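Extracellular solute-binding protein family 1 (Kribbella flavida, PDB 5IXP) probably binds a solute, as yet unidentified, outside the cell and delivers it to an ABC transporter for uptake. Local coordinates at residues A162-W171 / I204-K215. Residues are numbered along the deposited sequence; the frame is centred on the assembly and turned at random.
Sequences AWFDSAVLTW and IVAATEDGLSAK
Phe164 lays one face of its ring against the backbone of Leu212 and Ser213, with Leu212 O 3.6 Å above the plane over the ring centre. A chi1 of 52° sets CG between the backbone N and carbonyl carbon, folding the ring back over this peptide, where CE2 meets Leu212 CB at 3.7 Å and CE1 reaches Ser213 CB. Thr170 OG1 lies above the opposite face, and Ala207 CB sits at the edge. The same Leu212 O is gripped twice: Phe164 N donates almost straight (3.0 Å, 165°), whereas Trp163 N approaches from above the carbonyl plane, its bond more bent. Ala214 N returns a bond of 2.9 Å to Phe164 O, completing a single beta bridge between Phe164 and Ser213. Ile204, on helix 195-209, fills the other end: CG2 packs on Ala167 CB at 3.7 Å, and CD1 abuts Trp171 CA at 3.4 Å, with CB and the edge of the indole farther off. Nearby, Asp371 of helix 356-371 takes hydrogen bonds from Ser213 OG and Ala167 N. An alanine in place of Phe164 is likely to leave the Leu212–Ser213 peptide without its aromatic cover and open a gap beside Ala207. The contact thus illustrates how one aromatic ring can roof a buried carbonyl oxygen that accepts two hydrogen bonds, joining the chain that follows a Schellman-ended helix to the lead-in of helix 167-175 through backbone polarity and apolar cover together.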
ATOM      1  N   ALA A 162       4.770  23.858  -2.183  1.00 19.70           N
ATOM      2  CA  ALA A 162       5.731  22.810  -1.890  1.00 16.87           C
ATOM      3  C   ALA A 162       5.679  21.748  -2.985  1.00 15.38           C
ATOM      4  O   ALA A 162       4.789  21.733  -3.841  1.00 16.94           O
ATOM      5  CB  ALA A 162       5.459  22.189  -0.518  1.00 17.03           C
ATOM      6  N   TRP A 163       6.653  20.846  -2.938  1.00 15.30           N
ATOM      7  CA  TRP A 163       6.757  19.793  -3.940  1.00 14.91           C
ATOM      8  C   TRP A 163       5.870  18.601  -3.591  1.00 17.81           C
ATOM      9  O   TRP A 163       5.177  18.060  -4.464  1.00 18.34           O
ATOM     10  CB  TRP A 163       8.223  19.373  -4.061  1.00 13.25           C
ATOM     11  CG  TRP A 163       8.574  18.424  -5.180  1.00 13.95           C
ATOM     12  CD1 TRP A 163       9.266  17.244  -5.064  1.00 14.53           C
ATOM     13  CD2 TRP A 163       8.298  18.587  -6.582  1.00 15.42           C
ATOM     14  NE1 TRP A 163       9.436  16.668  -6.305  1.00 13.67           N
ATOM     15  CE2 TRP A 163       8.856  17.474  -7.252  1.00 15.10           C
ATOM     16  CE3 TRP A 163       7.653  19.576  -7.338  1.00 15.15           C
ATOM     17  CZ2 TRP A 163       8.768  17.314  -8.635  1.00 14.70           C
ATOM     18  CZ3 TRP A 163       7.570  19.410  -8.717  1.00 17.45           C
ATOM     19  CH2 TRP A 163       8.129  18.293  -9.346  1.00 17.80           C
ATOM     20  N   PHE A 164       5.870  18.184  -2.324  1.00 15.49           N
ATOM     21  CA  PHE A 164       5.077  17.046  -1.883  1.00 12.37           C
ATOM     22  C   PHE A 164       4.416  17.384  -0.551  1.00 16.35           C
ATOM     23  O   PHE A 164       4.754  18.379   0.097  1.00 16.51           O
ATOM     24  CB  PHE A 164       5.935  15.776  -1.763  1.00 13.35           C
ATOM     25  CG  PHE A 164       7.185  15.949  -0.939  1.00 17.84           C
ATOM     26  CD1 PHE A 164       7.123  15.964   0.454  1.00 16.76           C
ATOM     27  CD2 PHE A 164       8.433  16.059  -1.557  1.00 14.67           C
ATOM     28  CE1 PHE A 164       8.278  16.112   1.220  1.00 16.01           C
ATOM     29  CE2 PHE A 164       9.592  16.202  -0.802  1.00 17.05           C
ATOM     30  CZ  PHE A 164       9.518  16.226   0.589  1.00 16.50           C
ATOM     31  N   ASP A 165       3.480  16.522  -0.126  1.00 14.06           N
ATOM     32  CA  ASP A 165       2.646  16.864   1.022  1.00 15.68           C
ATOM     33  C   ASP A 165       3.374  16.688   2.358  1.00 15.09           C
ATOM     34  O   ASP A 165       3.239  17.541   3.237  1.00 17.84           O
ATOM     35  CB  ASP A 165       1.337  16.061   0.996  1.00 17.17           C
ATOM     36  CG  ASP A 165       1.557  14.551   0.971  1.00 20.01           C
ATOM     37  OD1 ASP A 165       2.585  14.083   0.444  1.00 20.52           O
ATOM     38  OD2 ASP A 165       0.679  13.826   1.469  1.00 20.71           O
ATOM     39  N   SER A 166       4.132  15.605   2.561  1.00 16.07           N
ATOM     40  CA  SER A 166       4.815  15.438   3.845  1.00 17.10           C
ATOM     41  C   SER A 166       6.080  14.609   3.684  1.00 15.62           C
ATOM     42  O   SER A 166       6.193  13.776   2.778  1.00 16.21           O
ATOM     43  CB  SER A 166       3.910  14.790   4.917  1.00 19.45           C
ATOM     44  OG  SER A 166       3.649  13.408   4.664  1.00 17.91           O
ATOM     45  N   ALA A 167       7.037  14.852   4.584  1.00 16.02           N
ATOM     46  CA  ALA A 167       8.246  14.036   4.624  1.00 16.06           C
ATOM     47  C   ALA A 167       7.916  12.578   4.923  1.00 15.68           C
ATOM     48  O   ALA A 167       8.539  11.668   4.365  1.00 14.01           O
ATOM     49  CB  ALA A 167       9.220  14.590   5.670  1.00 16.54           C
ATOM     50  N   VAL A 168       6.942  12.336   5.804  1.00 14.72           N
ATOM     51  CA  VAL A 168       6.647  10.965   6.224  1.00 15.56           C
ATOM     52  C   VAL A 168       6.161  10.128   5.045  1.00 16.01           C
ATOM     53  O   VAL A 168       6.617   8.997   4.843  1.00 16.95           O
ATOM     54  CB  VAL A 168       5.634  10.956   7.386  1.00 15.36           C
ATOM     55  CG1 VAL A 168       5.050   9.554   7.587  1.00 15.62           C
ATOM     56  CG2 VAL A 168       6.311  11.409   8.670  1.00 19.37           C
ATOM     57  N   LEU A 169       5.233  10.658   4.241  1.00 13.63           N
ATOM     58  CA  LEU A 169       4.763   9.845   3.115  1.00 15.40           C
ATOM     59  C   LEU A 169       5.871   9.617   2.088  1.00 16.73           C
ATOM     60  O   LEU A 169       5.925   8.549   1.467  1.00 15.39           O
ATOM     61  CB  LEU A 169       3.530  10.463   2.452  1.00 14.42           C
ATOM     62  CG  LEU A 169       2.206  10.334   3.222  1.00 17.85           C
ATOM     63  CD1 LEU A 169       1.009  10.654   2.325  1.00 19.58           C
ATOM     64  CD2 LEU A 169       2.051   8.952   3.841  1.00 21.06           C
ATOM     65  N   THR A 170       6.771  10.589   1.909  1.00 14.58           N
ATOM     66  CA  THR A 170       7.922  10.359   1.042  1.00 14.25           C
ATOM     67  C   THR A 170       8.818   9.265   1.612  1.00 14.31           C
ATOM     68  O   THR A 170       9.345   8.422   0.869  1.00 14.50           O
ATOM     69  CB  THR A 170       8.709  11.660   0.850  1.00 14.87           C
ATOM     70  OG1 THR A 170       7.824  12.702   0.414  1.00 17.68           O
ATOM     71  CG2 THR A 170       9.825  11.474  -0.180  1.00 16.70           C
ATOM     72  N   TRP A 171       8.992   9.260   2.934  1.00 14.04           N
ATOM     73  CA  TRP A 171       9.735   8.199   3.609  1.00 17.08           C
ATOM     74  C   TRP A 171       9.105   6.837   3.371  1.00 18.31           C
ATOM     75  O   TRP A 171       9.807   5.859   3.082  1.00 20.57           O
ATOM     76  CB  TRP A 171       9.798   8.498   5.108  1.00 18.07           C
ATOM     77  CG  TRP A 171      10.211   7.338   6.005  1.00 18.63           C
ATOM     78  CD1 TRP A 171       9.391   6.397   6.577  1.00 16.89           C
ATOM     79  CD2 TRP A 171      11.536   7.038   6.454  1.00 15.59           C
ATOM     80  NE1 TRP A 171      10.133   5.525   7.346  1.00 19.27           N
ATOM     81  CE2 TRP A 171      11.451   5.897   7.289  1.00 18.29           C
ATOM     82  CE3 TRP A 171      12.789   7.612   6.220  1.00 17.62           C
ATOM     83  CZ2 TRP A 171      12.576   5.324   7.892  1.00 17.77           C
ATOM     84  CZ3 TRP A 171      13.907   7.043   6.825  1.00 19.34           C
ATOM     85  CH2 TRP A 171      13.791   5.910   7.649  1.00 18.99           C
ATOM     86  N   ILE A 204      15.684  12.882   2.528  1.00 17.09           N
ATOM     87  CA  ILE A 204      14.389  13.506   2.778  1.00 17.58           C
ATOM     88  C   ILE A 204      14.545  14.726   3.672  1.00 16.84           C
ATOM     89  O   ILE A 204      13.889  15.751   3.457  1.00 16.22           O
ATOM     90  CB  ILE A 204      13.409  12.491   3.387  1.00 17.09           C
ATOM     91  CG1 ILE A 204      13.220  11.342   2.415  1.00 18.20           C
ATOM     92  CG2 ILE A 204      12.060  13.152   3.696  1.00 17.81           C
ATOM     93  CD1 ILE A 204      12.384  10.228   2.992  1.00 22.52           C
ATOM     94  N   VAL A 205      15.388  14.631   4.705  1.00 16.13           N
ATOM     95  CA  VAL A 205      15.625  15.797   5.552  1.00 18.29           C
ATOM     96  C   VAL A 205      16.166  16.955   4.719  1.00 19.66           C
ATOM     97  O   VAL A 205      15.724  18.103   4.863  1.00 18.89           O
ATOM     98  CB  VAL A 205      16.569  15.439   6.714  1.00 18.76           C
ATOM     99  CG1 VAL A 205      17.052  16.699   7.413  1.00 18.65           C
ATOM    100  CG2 VAL A 205      15.852  14.518   7.707  1.00 21.34           C
ATOM    101  N   ALA A 206      17.101  16.673   3.809  1.00 16.92           N
ATOM    102  CA  ALA A 206      17.622  17.743   2.964  1.00 17.35           C
ATOM    103  C   ALA A 206      16.512  18.359   2.120  1.00 18.07           C
ATOM    104  O   ALA A 206      16.477  19.578   1.923  1.00 20.24           O
ATOM    105  CB  ALA A 206      18.757  17.221   2.085  1.00 19.42           C
ATOM    106  N   ALA A 207      15.581  17.532   1.633  1.00 15.73           N
ATOM    107  CA  ALA A 207      14.437  18.058   0.895  1.00 16.27           C
ATOM    108  C   ALA A 207      13.595  18.988   1.766  1.00 17.34           C
ATOM    109  O   ALA A 207      13.144  20.043   1.298  1.00 17.84           O
ATOM    110  CB  ALA A 207      13.584  16.905   0.355  1.00 15.13           C
ATOM    111  N   THR A 208      13.359  18.615   3.033  1.00 17.97           N
ATOM    112  CA  THR A 208      12.594  19.500   3.912  1.00 19.36           C
ATOM    113  C   THR A 208      13.344  20.803   4.148  1.00 20.07           C
ATOM    114  O   THR A 208      12.736  21.876   4.197  1.00 22.05           O
ATOM    115  CB  THR A 208      12.269  18.828   5.256  1.00 22.02           C
ATOM    116  OG1 THR A 208      13.464  18.642   6.035  1.00 24.24           O
ATOM    117  CG2 THR A 208      11.562  17.489   5.054  1.00 21.04           C
ATOM    118  N   GLU A 209      14.667  20.730   4.288  1.00 20.38           N
ATOM    119  CA  GLU A 209      15.442  21.957   4.449  1.00 23.64           C
ATOM    120  C   GLU A 209      15.386  22.822   3.197  1.00 23.70           C
ATOM    121  O   GLU A 209      15.561  24.044   3.278  1.00 26.81           O
ATOM    122  CB  GLU A 209      16.887  21.622   4.804  1.00 26.56           C
ATOM    123  CG  GLU A 209      17.031  20.987   6.164  1.00 29.41           C
ATOM    124  CD  GLU A 209      18.420  20.450   6.409  1.00 38.16           C
ATOM    125  OE1 GLU A 209      19.203  20.350   5.436  1.00 39.62           O
ATOM    126  OE2 GLU A 209      18.726  20.129   7.579  1.00 42.14           O
ATOM    127  N   ASP A 210      15.149  22.220   2.041  1.00 23.46           N
ATOM    128  CA  ASP A 210      15.014  22.965   0.801  1.00 25.63           C
ATOM    129  C   ASP A 210      13.585  23.431   0.550  1.00 23.34           C
ATOM    130  O   ASP A 210      13.301  23.956  -0.530  1.00 24.32           O
ATOM    131  CB  ASP A 210      15.515  22.123  -0.376  1.00 28.23           C
ATOM    132  CG  ASP A 210      17.004  21.818  -0.284  1.00 35.78           C
ATOM    133  OD1 ASP A 210      17.734  22.625   0.333  1.00 37.33           O
ATOM    134  OD2 ASP A 210      17.445  20.780  -0.826  1.00 36.30           O
ATOM    135  N   GLY A 211      12.688  23.263   1.522  1.00 22.07           N
ATOM    136  CA  GLY A 211      11.328  23.748   1.388  1.00 21.08           C
ATOM    137  C   GLY A 211      10.426  22.879   0.547  1.00 20.38           C
ATOM    138  O   GLY A 211       9.368  23.339   0.108  1.00 20.04           O
ATOM    139  N   LEU A 212      10.802  21.624   0.312  1.00 17.74           N
ATOM    140  CA  LEU A 212      10.037  20.781  -0.599  1.00 17.71           C
ATOM    141  C   LEU A 212       8.797  20.174   0.040  1.00 17.37           C
ATOM    142  O   LEU A 212       7.942  19.662  -0.689  1.00 17.37           O
ATOM    143  CB  LEU A 212      10.929  19.669  -1.154  1.00 17.08           C
ATOM    144  CG  LEU A 212      11.694  19.961  -2.456  1.00 21.82           C
ATOM    145  CD1 LEU A 212      12.228  21.366  -2.542  1.00 23.58           C
ATOM    146  CD2 LEU A 212      12.797  18.944  -2.696  1.00 20.53           C
ATOM    147  N   SER A 213       8.666  20.228   1.364  1.00 16.93           N
ATOM    148  CA  SER A 213       7.556  19.590   2.060  1.00 16.36           C
ATOM    149  C   SER A 213       6.509  20.612   2.475  1.00 15.19           C
ATOM    150  O   SER A 213       6.840  21.685   2.981  1.00 17.80           O
ATOM    151  CB  SER A 213       8.035  18.844   3.308  1.00 17.08           C
ATOM    152  OG  SER A 213       6.924  18.338   4.035  1.00 16.72           O
ATOM    153  N   ALA A 214       5.243  20.259   2.285  1.00 15.34           N
ATOM    154  CA  ALA A 214       4.155  21.064   2.824  1.00 17.46           C
ATOM    155  C   ALA A 214       3.919  20.813   4.307  1.00 18.95           C
ATOM    156  O   ALA A 214       3.134  21.543   4.920  1.00 20.60           O
ATOM    157  CB  ALA A 214       2.869  20.803   2.037  1.00 17.74           C
ATOM    158  N   LYS A 215       4.580  19.811   4.895  1.00 21.65           N
ATOM    159  CA  LYS A 215       4.494  19.517   6.332  1.00 21.82           C
ATOM    160  C   LYS A 215       3.076  19.157   6.771  1.00 22.64           C
ATOM    161  O   LYS A 215       2.669  19.461   7.899  1.00 28.21           O
ATOM    162  CB  LYS A 215       5.015  20.686   7.176  1.00 24.55           C
ATOM    163  CG  LYS A 215       6.313  21.297   6.688  1.00 22.12           C
ATOM    164  CD  LYS A 215       6.513  22.663   7.324  1.00 31.09           C
ATOM    165  CE  LYS A 215       7.774  23.327   6.830  1.00 36.99           C
ATOM    166  NZ  LYS A 215       8.967  22.555   7.256  1.00 43.87           N
TER